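Local atomic coordinates of RND efflux system, outer membrane lipoprotein, NodT family (Burkholderia mallei, PDB entry 6U94), a protein that probably serves as the outer membrane channel of an RND efflux system, giving exported compounds a route out of the cell. Residues 130-135 / 375-380; 309-314 / 318-323; 324-327 / 332-335. One frame throughout, in Å; residues are numbered along the deposited sequence.

Contact 1. Residues 130-135 / 375-380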
ATOM      1  N   LEU A 130       5.830  -5.012  -1.219  1.00 62.41           N
ATOM      2  CA  LEU A 130       6.884  -5.435  -0.309  1.00 59.18           C
ATOM      3  C   LEU A 130       8.126  -4.574  -0.500  1.00 61.94           C
ATOM      4  O   LEU A 130       8.528  -4.285  -1.632  1.00 60.06           O
ATOM      5  CB  LEU A 130       7.238  -6.911  -0.523  1.00 62.15           C
ATOM      6  CG  LEU A 130       6.144  -7.933  -0.210  1.00 63.43           C
ATOM      7  CD1 LEU A 130       6.687  -9.351  -0.328  1.00 66.87           C
ATOM      8  CD2 LEU A 130       5.560  -7.684   1.173  1.00 60.74           C
ATOM      9  N   THR A 131       8.736  -4.174   0.612  1.00 64.01           N
ATOM     10  CA  THR A 131       9.974  -3.415   0.565  1.00 64.38           C
ATOM     11  C   THR A 131      11.148  -4.329   0.218  1.00 60.08           C
ATOM     12  O   THR A 131      11.004  -5.546   0.069  1.00 57.02           O
ATOM     13  CB  THR A 131      10.216  -2.701   1.892  1.00 66.17           C
ATOM     14  OG1 THR A 131      10.267  -3.661   2.956  1.00 65.91           O
ATOM     15  CG2 THR A 131       9.098  -1.694   2.163  1.00 62.97           C
ATOM     16  N   HIS A 132      12.332  -3.727   0.071  1.00 54.03           N
ATOM     17  CA  HIS A 132      13.510  -4.499  -0.305  1.00 55.83           C
ATOM     18  C   HIS A 132      13.860  -5.532   0.759  1.00 61.11           C
ATOM     19  O   HIS A 132      14.167  -6.684   0.434  1.00 60.88           O
ATOM     20  CB  HIS A 132      14.701  -3.574  -0.553  1.00 62.23           C
ATOM     21  CG  HIS A 132      14.583  -2.751  -1.798  1.00 68.75           C
ATOM     22  ND1 HIS A 132      14.475  -3.310  -3.053  1.00 71.04           N
ATOM     23  CD2 HIS A 132      14.572  -1.410  -1.981  1.00 64.33           C
ATOM     24  CE1 HIS A 132      14.394  -2.350  -3.955  1.00 68.41           C
ATOM     25  NE2 HIS A 132      14.451  -1.186  -3.331  1.00 69.71           N
ATOM     26  N   PHE A 133      13.814  -5.144   2.039  1.00 57.67           N
ATOM     27  CA  PHE A 133      14.227  -6.081   3.078  1.00 64.15           C
ATOM     28  C   PHE A 133      13.198  -7.187   3.283  1.00 65.18           C
ATOM     29  O   PHE A 133      13.567  -8.306   3.654  1.00 65.69           O
ATOM     30  CB  PHE A 133      14.521  -5.349   4.393  1.00 64.35           C
ATOM     31  CG  PHE A 133      13.353  -4.582   4.961  1.00 61.12           C
ATOM     32  CD1 PHE A 133      12.403  -5.219   5.745  1.00 60.46           C
ATOM     33  CD2 PHE A 133      13.234  -3.218   4.751  1.00 56.40           C
ATOM     34  CE1 PHE A 133      11.341  -4.516   6.283  1.00 57.08           C
ATOM     35  CE2 PHE A 133      12.176  -2.508   5.289  1.00 55.51           C
ATOM     36  CZ  PHE A 133      11.227  -3.157   6.055  1.00 56.64           C
ATOM     37  N   GLU A 134      11.917  -6.908   3.034  1.00 65.28           N
ATOM     38  CA  GLU A 134      10.928  -7.980   3.062  1.00 65.52           C
ATOM     39  C   GLU A 134      11.178  -8.984   1.946  1.00 66.01           C
ATOM     40  O   GLU A 134      11.097 -10.198   2.165  1.00 66.07           O
ATOM     41  CB  GLU A 134       9.518  -7.409   2.948  1.00 63.69           C
ATOM     42  CG  GLU A 134       9.104  -6.532   4.101  1.00 60.39           C
ATOM     43  CD  GLU A 134       7.775  -5.861   3.836  1.00 65.25           C
ATOM     44  OE1 GLU A 134       6.744  -6.328   4.366  1.00 62.47           O
ATOM     45  OE2 GLU A 134       7.765  -4.872   3.073  1.00 65.04           O
ATOM     46  N   ILE A 135      11.479  -8.496   0.740  1.00 62.79           N
ATOM     47  CA  ILE A 135      11.794  -9.395  -0.366  1.00 62.88           C
ATOM     48  C   ILE A 135      13.037 -10.219  -0.045  1.00 67.53           C
ATOM     49  O   ILE A 135      13.090 -11.423  -0.327  1.00 70.96           O
ATOM     50  CB  ILE A 135      11.962  -8.592  -1.670  1.00 59.05           C
ATOM     51  CG1 ILE A 135      10.640  -7.920  -2.055  1.00 59.26           C
ATOM     52  CG2 ILE A 135      12.462  -9.487  -2.788  1.00 54.52           C
ATOM     53  CD1 ILE A 135      10.725  -7.073  -3.308  1.00 61.04           C
ATOM     54  N   PHE A 375      16.831   4.856   0.393  1.00 56.98           N
ATOM     55  CA  PHE A 375      16.360   6.213   0.146  1.00 57.69           C
ATOM     56  C   PHE A 375      15.502   6.271  -1.110  1.00 60.95           C
ATOM     57  O   PHE A 375      14.428   6.882  -1.111  1.00 59.70           O
ATOM     58  CB  PHE A 375      17.544   7.173   0.029  1.00 57.38           C
ATOM     59  CG  PHE A 375      18.061   7.661   1.350  1.00 55.76           C
ATOM     60  CD1 PHE A 375      18.886   6.855   2.128  1.00 51.98           C
ATOM     61  CD2 PHE A 375      17.733   8.925   1.813  1.00 48.30           C
ATOM     62  CE1 PHE A 375      19.368   7.305   3.348  1.00 49.00           C
ATOM     63  CE2 PHE A 375      18.209   9.383   3.025  1.00 48.71           C
ATOM     64  CZ  PHE A 375      19.031   8.567   3.798  1.00 54.44           C
ATOM     65  N   ARG A 376      15.967   5.641  -2.192  1.00 63.84           N
ATOM     66  CA  ARG A 376      15.195   5.611  -3.428  1.00 61.91           C
ATOM     67  C   ARG A 376      13.826   4.986  -3.203  1.00 61.97           C
ATOM     68  O   ARG A 376      12.817   5.470  -3.727  1.00 62.90           O
ATOM     69  CB  ARG A 376      15.966   4.852  -4.508  1.00 65.44           C
ATOM     70  CG  ARG A 376      15.273   4.823  -5.869  1.00 73.77           C
ATOM     71  CD  ARG A 376      16.142   4.133  -6.912  1.00 79.39           C
ATOM     72  NE  ARG A 376      17.449   4.773  -7.044  1.00 85.17           N
ATOM     73  CZ  ARG A 376      17.682   5.844  -7.799  1.00 90.88           C
ATOM     74  NH1 ARG A 376      16.693   6.399  -8.489  1.00 92.79           N
ATOM     75  NH2 ARG A 376      18.901   6.363  -7.863  1.00 90.90           N
ATOM     76  N   GLU A 377      13.773   3.913  -2.410  1.00 57.95           N
ATOM     77  CA  GLU A 377      12.498   3.277  -2.097  1.00 55.67           C
ATOM     78  C   GLU A 377      11.576   4.224  -1.338  1.00 58.92           C
ATOM     79  O   GLU A 377      10.358   4.226  -1.555  1.00 58.33           O
ATOM     80  CB  GLU A 377      12.751   2.010  -1.286  1.00 53.92           C
ATOM     81  CG  GLU A 377      11.528   1.192  -0.969  1.00 52.17           C
ATOM     82  CD  GLU A 377      11.888  -0.126  -0.305  1.00 57.14           C
ATOM     83  OE1 GLU A 377      12.561  -0.113   0.751  1.00 57.49           O
ATOM     84  OE2 GLU A 377      11.518  -1.178  -0.857  1.00 59.04           O
ATOM     85  N   VAL A 378      12.138   5.029  -0.436  1.00 55.49           N
ATOM     86  CA  VAL A 378      11.323   5.970   0.322  1.00 50.24           C
ATOM     87  C   VAL A 378      10.786   7.067  -0.593  1.00 54.26           C
ATOM     88  O   VAL A 378       9.605   7.428  -0.524  1.00 52.21           O
ATOM     89  CB  VAL A 378      12.134   6.551   1.494  1.00 49.17           C
ATOM     90  CG1 VAL A 378      11.442   7.789   2.057  1.00 48.81           C
ATOM     91  CG2 VAL A 378      12.319   5.493   2.580  1.00 50.21           C
ATOM     92  N   ALA A 379      11.641   7.607  -1.465  1.00 51.49           N
ATOM     93  CA  ALA A 379      11.199   8.642  -2.395  1.00 56.05           C
ATOM     94  C   ALA A 379      10.147   8.103  -3.358  1.00 61.12           C
ATOM     95  O   ALA A 379       9.197   8.812  -3.711  1.00 63.05           O
ATOM     96  CB  ALA A 379      12.395   9.203  -3.162  1.00 54.06           C
ATOM     97  N   ASP A 380      10.295   6.844  -3.783  1.00 58.02           N
ATOM     98  CA  ASP A 380       9.360   6.270  -4.745  1.00 56.01           C
ATOM     99  C   ASP A 380       7.970   6.105  -4.143  1.00 58.79           C
ATOM    100  O   ASP A 380       6.964   6.343  -4.821  1.00 61.20           O
ATOM    101  CB  ASP A 380       9.889   4.929  -5.256  1.00 52.62           C
ATOM    102  CG  ASP A 380      10.997   5.092  -6.279  1.00 59.03           C
ATOM    103  OD1 ASP A 380      11.397   6.245  -6.549  1.00 60.75           O
ATOM    104  OD2 ASP A 380      11.466   4.067  -6.818  1.00 61.31           O
TER
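Glu377 reaches from helix 362-415 to the first turn of helix 132-142, where its carboxylate meets Thr131 and His132. The approach is close although the backbones stay well apart: the nearest CA atoms, those of Thr131 and Glu377, are 7.6 Å from each other. Two torsions explain the reach, since CG of Glu377 lies anti to its backbone N (chi1 -176°) and the chain continues extended beyond it. At the far end, OE2 of Glu377 stands 2.8 Å from the backbone N of His132, but the hydrogen bond is bent to 128° at the hydrogen and counts as weak. The same oxygen lies over one face of the imidazole, 3.3 Å from CD2 of His132, with ring and carboxylate planes 27° apart, and it also lies 3.1 Å from CA of Thr131. OE1 of Glu377 has a stronger partner in Arg282, a salt bridge that probably helps to set the rotation of the carboxylate.

Within its own turn, Thr131 uses both its backbone N and its OG1 to donate to OE2 of Glu134, at 2.7 and 2.8 Å, from opposite faces of the carboxylate plane; OE1 of Glu134 pairs with Lys453 and Ser165. OG1 of Thr131 also sits over the centre of the Phe133 ring. Two carboxylates thus lie near the start of one helix, 6.6 Å apart between the OE2 atoms of Glu134 and Glu377, and the helix end with Arg282 and Lys453 probably steadies their charge. Thr131 is the N-cap, and the bond from its backbone N to Glu134, three residues on, is one half of a capping box, here supplemented by a glutamate from another helix.

Contact 2. Residues 309-314 / 318-323; sequences RITLTG and VASASL
Val318 faces Gly314 through its backbone: its carbonyl O accepts from Gly314 N at 2.6 Å, with the N-H nearly straight on (167°) and tilted from the carbonyl plane. That O is also 3.1 Å from CA of Thr313, a CA-H...O contact. Ala319 is bridged to Thr313 as a non-hydrogen-bonded antiparallel pair, the bonds lying before and after it, while its methyl points away and packs on Leu382 of helix 362-415. Ser320 supplies the next bond, N to Leu312 O at 3.2 Å, so the chain doubles back over a very short connection with a single beta bridge. In outer membrane factors the matching region probably carries strands of the beta barrel; here no regular strand forms, and Ser320 instead becomes the N-cap of helix 321-326. With chi1 at 67°, its OG is placed between backbone N and carbonyl carbon, where it donates to Thr311 O (2.7 Å), from above the carbonyl plane, and accepts from Leu323 N (3.2 Å). Ser322 lays CB against CB of Ile310 at 3.8 Å, and its OG shares a water with Thr311 N. Leu323 turns inward: its CD1 lies 4.2 Å from CD1 of Ile310, beside Phe375, while its CD2 meets CD2 of Leu312 at 4.0 Å and also lies on Val378 of helix 362-415.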
ATOM      1  N   ARG A 309      22.277  12.655   5.923  1.00 54.48           N
ATOM      2  CA  ARG A 309      21.538  13.179   7.071  1.00 59.05           C
ATOM      3  C   ARG A 309      20.660  14.319   6.565  1.00 57.86           C
ATOM      4  O   ARG A 309      21.096  15.468   6.475  1.00 61.78           O
ATOM      5  CB  ARG A 309      22.478  13.620   8.212  1.00 62.31           C
ATOM      6  CG  ARG A 309      23.679  14.462   7.805  1.00 66.54           C
ATOM      7  CD  ARG A 309      24.701  14.550   8.945  1.00 63.07           C
ATOM      8  NE  ARG A 309      24.146  15.116  10.176  1.00 62.48           N
ATOM      9  CZ  ARG A 309      24.856  15.360  11.275  1.00 59.21           C
ATOM     10  NH1 ARG A 309      26.154  15.092  11.302  1.00 54.30           N
ATOM     11  NH2 ARG A 309      24.272  15.880  12.350  1.00 58.15           N
ATOM     12  N   ILE A 310      19.413  13.983   6.225  1.00 54.62           N
ATOM     13  CA  ILE A 310      18.432  14.930   5.711  1.00 56.46           C
ATOM     14  C   ILE A 310      17.078  14.596   6.320  1.00 57.81           C
ATOM     15  O   ILE A 310      16.868  13.513   6.872  1.00 56.03           O
ATOM     16  CB  ILE A 310      18.318  14.891   4.170  1.00 50.64           C
ATOM     17  CG1 ILE A 310      17.949  13.474   3.717  1.00 45.94           C
ATOM     18  CG2 ILE A 310      19.602  15.372   3.509  1.00 47.82           C
ATOM     19  CD1 ILE A 310      17.537  13.366   2.263  1.00 48.50           C
ATOM     20  N   THR A 311      16.150  15.543   6.204  1.00 53.15           N
ATOM     21  CA  THR A 311      14.756  15.234   6.473  1.00 53.00           C
ATOM     22  C   THR A 311      14.177  14.458   5.300  1.00 56.22           C
ATOM     23  O   THR A 311      14.633  14.585   4.160  1.00 59.02           O
ATOM     24  CB  THR A 311      13.938  16.506   6.716  1.00 58.84           C
ATOM     25  OG1 THR A 311      14.009  17.363   5.564  1.00 61.26           O
ATOM     26  CG2 THR A 311      14.459  17.245   7.945  1.00 58.48           C
ATOM     27  N   LEU A 312      13.172  13.636   5.590  1.00 55.52           N
ATOM     28  CA  LEU A 312      12.542  12.820   4.561  1.00 56.35           C
ATOM     29  C   LEU A 312      11.193  13.353   4.100  1.00 58.86           C
ATOM     30  O   LEU A 312      10.801  13.094   2.959  1.00 56.79           O
ATOM     31  CB  LEU A 312      12.363  11.383   5.060  1.00 53.52           C
ATOM     32  CG  LEU A 312      13.657  10.619   5.329  1.00 50.32           C
ATOM     33  CD1 LEU A 312      13.344   9.250   5.900  1.00 48.29           C
ATOM     34  CD2 LEU A 312      14.477  10.502   4.052  1.00 49.49           C
ATOM     35  N   THR A 313      10.474  14.083   4.950  1.00 59.56           N
ATOM     36  CA  THR A 313       9.129  14.533   4.634  1.00 59.12           C
ATOM     37  C   THR A 313       9.012  16.032   4.850  1.00 63.77           C
ATOM     38  O   THR A 313       9.730  16.621   5.663  1.00 60.06           O
ATOM     39  CB  THR A 313       8.064  13.822   5.485  1.00 55.81           C
ATOM     40  OG1 THR A 313       8.346  14.022   6.875  1.00 60.45           O
ATOM     41  CG2 THR A 313       8.040  12.333   5.176  1.00 51.61           C
ATOM     42  N   GLY A 314       8.099  16.640   4.097  1.00 68.40           N
ATOM     43  CA  GLY A 314       7.730  18.026   4.291  1.00 71.92           C
ATOM     44  C   GLY A 314       6.335  18.134   4.868  1.00 77.86           C
ATOM     45  O   GLY A 314       5.886  17.241   5.593  1.00 74.49           O
ATOM     46  N   VAL A 318       4.455  15.021   2.556  1.00 86.26           N
ATOM     47  CA  VAL A 318       4.962  14.970   1.189  1.00 72.96           C
ATOM     48  C   VAL A 318       6.475  14.809   1.260  1.00 66.67           C
ATOM     49  O   VAL A 318       7.079  14.964   2.327  1.00 64.67           O
ATOM     50  CB  VAL A 318       4.572  16.220   0.375  1.00 76.17           C
ATOM     51  CG1 VAL A 318       3.054  16.435   0.392  1.00 72.66           C
ATOM     52  CG2 VAL A 318       5.305  17.447   0.896  1.00 70.49           C
ATOM     53  N   ALA A 319       7.097  14.493   0.131  1.00 64.27           N
ATOM     54  CA  ALA A 319       8.546  14.366   0.092  1.00 63.60           C
ATOM     55  C   ALA A 319       9.201  15.713   0.375  1.00 67.57           C
ATOM     56  O   ALA A 319       8.804  16.737  -0.190  1.00 67.08           O
ATOM     57  CB  ALA A 319       8.993  13.835  -1.268  1.00 60.42           C
ATOM     58  N   SER A 320      10.199  15.717   1.257  1.00 66.11           N
ATOM     59  CA  SER A 320      10.921  16.944   1.548  1.00 64.15           C
ATOM     60  C   SER A 320      11.749  17.380   0.342  1.00 65.75           C
ATOM     61  O   SER A 320      12.085  16.583  -0.540  1.00 69.75           O
ATOM     62  CB  SER A 320      11.833  16.761   2.765  1.00 67.30           C
ATOM     63  OG  SER A 320      12.894  15.855   2.492  1.00 61.10           O
ATOM     64  N   ALA A 321      12.079  18.673   0.314  1.00 66.19           N
ATOM     65  CA  ALA A 321      12.928  19.188  -0.754  1.00 68.10           C
ATOM     66  C   ALA A 321      14.310  18.546  -0.727  1.00 66.47           C
ATOM     67  O   ALA A 321      14.910  18.319  -1.783  1.00 69.36           O
ATOM     68  CB  ALA A 321      13.042  20.710  -0.646  1.00 70.85           C
ATOM     69  N   SER A 322      14.832  18.248   0.466  1.00 66.85           N
ATOM     70  CA  SER A 322      16.127  17.578   0.561  1.00 66.99           C
ATOM     71  C   SER A 322      16.091  16.217  -0.123  1.00 62.36           C
ATOM     72  O   SER A 322      16.991  15.873  -0.900  1.00 61.58           O
ATOM     73  CB  SER A 322      16.540  17.428   2.027  1.00 65.89           C
ATOM     74  OG  SER A 322      16.887  18.675   2.602  1.00 73.04           O
ATOM     75  N   LEU A 323      15.044  15.434   0.146  1.00 60.39           N
ATOM     76  CA  LEU A 323      14.950  14.093  -0.421  1.00 58.93           C
ATOM     77  C   LEU A 323      14.744  14.148  -1.930  1.00 65.69           C
ATOM     78  O   LEU A 323      15.392  13.412  -2.682  1.00 69.78           O
ATOM     79  CB  LEU A 323      13.818  13.318   0.254  1.00 53.30           C
ATOM     80  CG  LEU A 323      13.610  11.873  -0.202  1.00 58.60           C
ATOM     81  CD1 LEU A 323      14.906  11.081  -0.099  1.00 56.88           C
ATOM     82  CD2 LEU A 323      12.525  11.216   0.629  1.00 56.21           C
TER
HETATM   83  O   HOH W   1      16.941  18.387   5.384  1.00 65.20           O

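Contact 3. Residues 324-327 / 332-335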
ATOM      1  N   ALA A 324      13.841  15.019  -2.390  1.00 64.34           N
ATOM      2  CA  ALA A 324      13.642  15.183  -3.824  1.00 68.84           C
ATOM      3  C   ALA A 324      14.892  15.725  -4.500  1.00 73.56           C
ATOM      4  O   ALA A 324      15.163  15.393  -5.660  1.00 76.26           O
ATOM      5  CB  ALA A 324      12.452  16.106  -4.088  1.00 69.81           C
ATOM      6  N   GLY A 325      15.660  16.562  -3.798  1.00 72.35           N
ATOM      7  CA  GLY A 325      16.889  17.080  -4.371  1.00 73.55           C
ATOM      8  C   GLY A 325      17.943  16.013  -4.588  1.00 76.13           C
ATOM      9  O   GLY A 325      18.721  16.093  -5.542  1.00 81.85           O
ATOM     10  N   LEU A 326      17.987  15.003  -3.711  1.00 73.70           N
ATOM     11  CA  LEU A 326      18.935  13.907  -3.887  1.00 71.52           C
ATOM     12  C   LEU A 326      18.719  13.183  -5.207  1.00 74.59           C
ATOM     13  O   LEU A 326      19.678  12.682  -5.802  1.00 76.26           O
ATOM     14  CB  LEU A 326      18.828  12.915  -2.727  1.00 67.19           C
ATOM     15  CG  LEU A 326      19.688  13.174  -1.490  1.00 68.22           C
ATOM     16  CD1 LEU A 326      19.565  12.023  -0.502  1.00 65.89           C
ATOM     17  CD2 LEU A 326      21.137  13.385  -1.889  1.00 67.95           C
ATOM     18  N   PHE A 327      17.475  13.121  -5.682  1.00 75.03           N
ATOM     19  CA  PHE A 327      17.148  12.419  -6.915  1.00 80.79           C
ATOM     20  C   PHE A 327      16.752  13.371  -8.039  1.00 91.02           C
ATOM     21  O   PHE A 327      16.129  12.944  -9.016  1.00 94.05           O
ATOM     22  CB  PHE A 327      16.044  11.393  -6.657  1.00 74.89           C
ATOM     23  CG  PHE A 327      16.414  10.368  -5.622  1.00 74.33           C
ATOM     24  CD1 PHE A 327      17.136   9.239  -5.972  1.00 75.35           C
ATOM     25  CD2 PHE A 327      16.055  10.543  -4.294  1.00 70.22           C
ATOM     26  CE1 PHE A 327      17.487   8.297  -5.018  1.00 73.45           C
ATOM     27  CE2 PHE A 327      16.399   9.607  -3.339  1.00 67.28           C
ATOM     28  CZ  PHE A 327      17.119   8.482  -3.700  1.00 69.86           C
ATOM     29  N   ALA A 332      21.411   8.037 -11.238  1.00109.76           N
ATOM     30  CA  ALA A 332      21.983   7.858  -9.914  1.00101.92           C
ATOM     31  C   ALA A 332      21.837   9.135  -9.095  1.00 97.21           C
ATOM     32  O   ALA A 332      21.842  10.249  -9.630  1.00 97.56           O
ATOM     33  CB  ALA A 332      23.453   7.463 -10.018  1.00101.34           C
ATOM     34  N   TRP A 333      21.720   8.968  -7.779  1.00 90.46           N
ATOM     35  CA  TRP A 333      21.405  10.104  -6.927  1.00 84.08           C
ATOM     36  C   TRP A 333      22.604  11.044  -6.813  1.00 78.56           C
ATOM     37  O   TRP A 333      23.708  10.754  -7.281  1.00 81.33           O
ATOM     38  CB  TRP A 333      20.932   9.638  -5.547  1.00 79.14           C
ATOM     39  CG  TRP A 333      21.950   8.932  -4.687  1.00 69.75           C
ATOM     40  CD1 TRP A 333      23.187   8.488  -5.058  1.00 71.47           C
ATOM     41  CD2 TRP A 333      21.801   8.591  -3.304  1.00 62.61           C
ATOM     42  NE1 TRP A 333      23.817   7.890  -3.989  1.00 65.32           N
ATOM     43  CE2 TRP A 333      22.987   7.943  -2.900  1.00 62.88           C
ATOM     44  CE3 TRP A 333      20.778   8.773  -2.366  1.00 57.72           C
ATOM     45  CZ2 TRP A 333      23.177   7.474  -1.602  1.00 55.25           C
ATOM     46  CZ3 TRP A 333      20.969   8.307  -1.075  1.00 55.95           C
ATOM     47  CH2 TRP A 333      22.160   7.665  -0.706  1.00 54.65           C
ATOM     48  N   LEU A 334      22.369  12.192  -6.179  1.00 74.82           N
ATOM     49  CA  LEU A 334      23.354  13.261  -6.101  1.00 75.51           C
ATOM     50  C   LEU A 334      24.055  13.340  -4.749  1.00 70.26           C
ATOM     51  O   LEU A 334      24.712  14.346  -4.466  1.00 69.19           O
ATOM     52  CB  LEU A 334      22.696  14.604  -6.421  1.00 77.18           C
ATOM     53  CG  LEU A 334      21.945  14.696  -7.750  1.00 79.10           C
ATOM     54  CD1 LEU A 334      21.524  16.130  -8.014  1.00 80.59           C
ATOM     55  CD2 LEU A 334      22.783  14.151  -8.902  1.00 79.45           C
ATOM     56  N   PHE A 335      23.928  12.317  -3.908  1.00 68.73           N
ATOM     57  CA  PHE A 335      24.657  12.297  -2.647  1.00 61.91           C
ATOM     58  C   PHE A 335      26.146  12.123  -2.915  1.00 57.75           C
ATOM     59  O   PHE A 335      26.546  11.291  -3.735  1.00 59.18           O
ATOM     60  CB  PHE A 335      24.140  11.173  -1.749  1.00 61.55           C
ATOM     61  CG  PHE A 335      24.918  11.013  -0.474  1.00 59.93           C
ATOM     62  CD1 PHE A 335      24.823  11.959   0.534  1.00 58.01           C
ATOM     63  CD2 PHE A 335      25.742   9.913  -0.281  1.00 60.00           C
ATOM     64  CE1 PHE A 335      25.540  11.818   1.711  1.00 57.80           C
ATOM     65  CE2 PHE A 335      26.465   9.762   0.894  1.00 59.01           C
ATOM     66  CZ  PHE A 335      26.364  10.715   1.892  1.00 58.88           C
TER
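In the loop that folds back on helix 321-326, Leu326 meets Trp333, Leu334 and Phe335. One backbone hydrogen bond closes the loop: Leu334 N donates to Leu326 O at 2.8 Å, lying in the carbonyl plane with an angle of 152° at the hydrogen. The two methyls of Leu326 go to different partners. Its side chain and that of Trp333 lie next to each other, directed the same way, with CD1 of Leu326 3.9 Å from CE3 of Trp333, and CD2 of Leu326 reaches CB of Phe335 at 3.7 Å. That same CB of Phe335 covers one face of the indole, 3.6 Å above the plane and over its centre. Chi1 of Trp333, 66°, sets CG between the backbone N and the carbonyl carbon, which swings the indole alongside Leu326. CB of Trp333 lies 3.7 Å from CE1 of Phe327, whose ring is inclined at 36° to the six-membered ring of the indole. Leu334 lies over the backbone, its CD1 3.7 Å from Gly325 O. Phe327 also packs on Phe375, Arg376 and Ala379 of helix 362-415. A single hydrogen bond therefore crosses the contact, and the rest is carbon packing, partly against the carbonyl oxygens of Gly325 and Leu326.

Overall arrangement
Along the chain, contact 2 closes before contact 3 opens, and both are nested inside the long loop that contact 1 closes. Contacts 2 and 3 share helix 321-326; their centres are 11 Å apart, and Ile310 CD1 touches Leu326 CD1 at 3.7 Å. Each lies about 16 Å from contact 1, between centres, and both pack on its segment 375-380: Phe375 touches Ile310, Leu312 and Leu323 of contact 2 and Trp333 of contact 3, while Phe327 lies against Arg376. Helix 362-415 is the element all three contacts touch. Contact 1 alone of the three joins the two outer membrane efflux protein regions of the sequence; contacts 2 and 3 lie within the second.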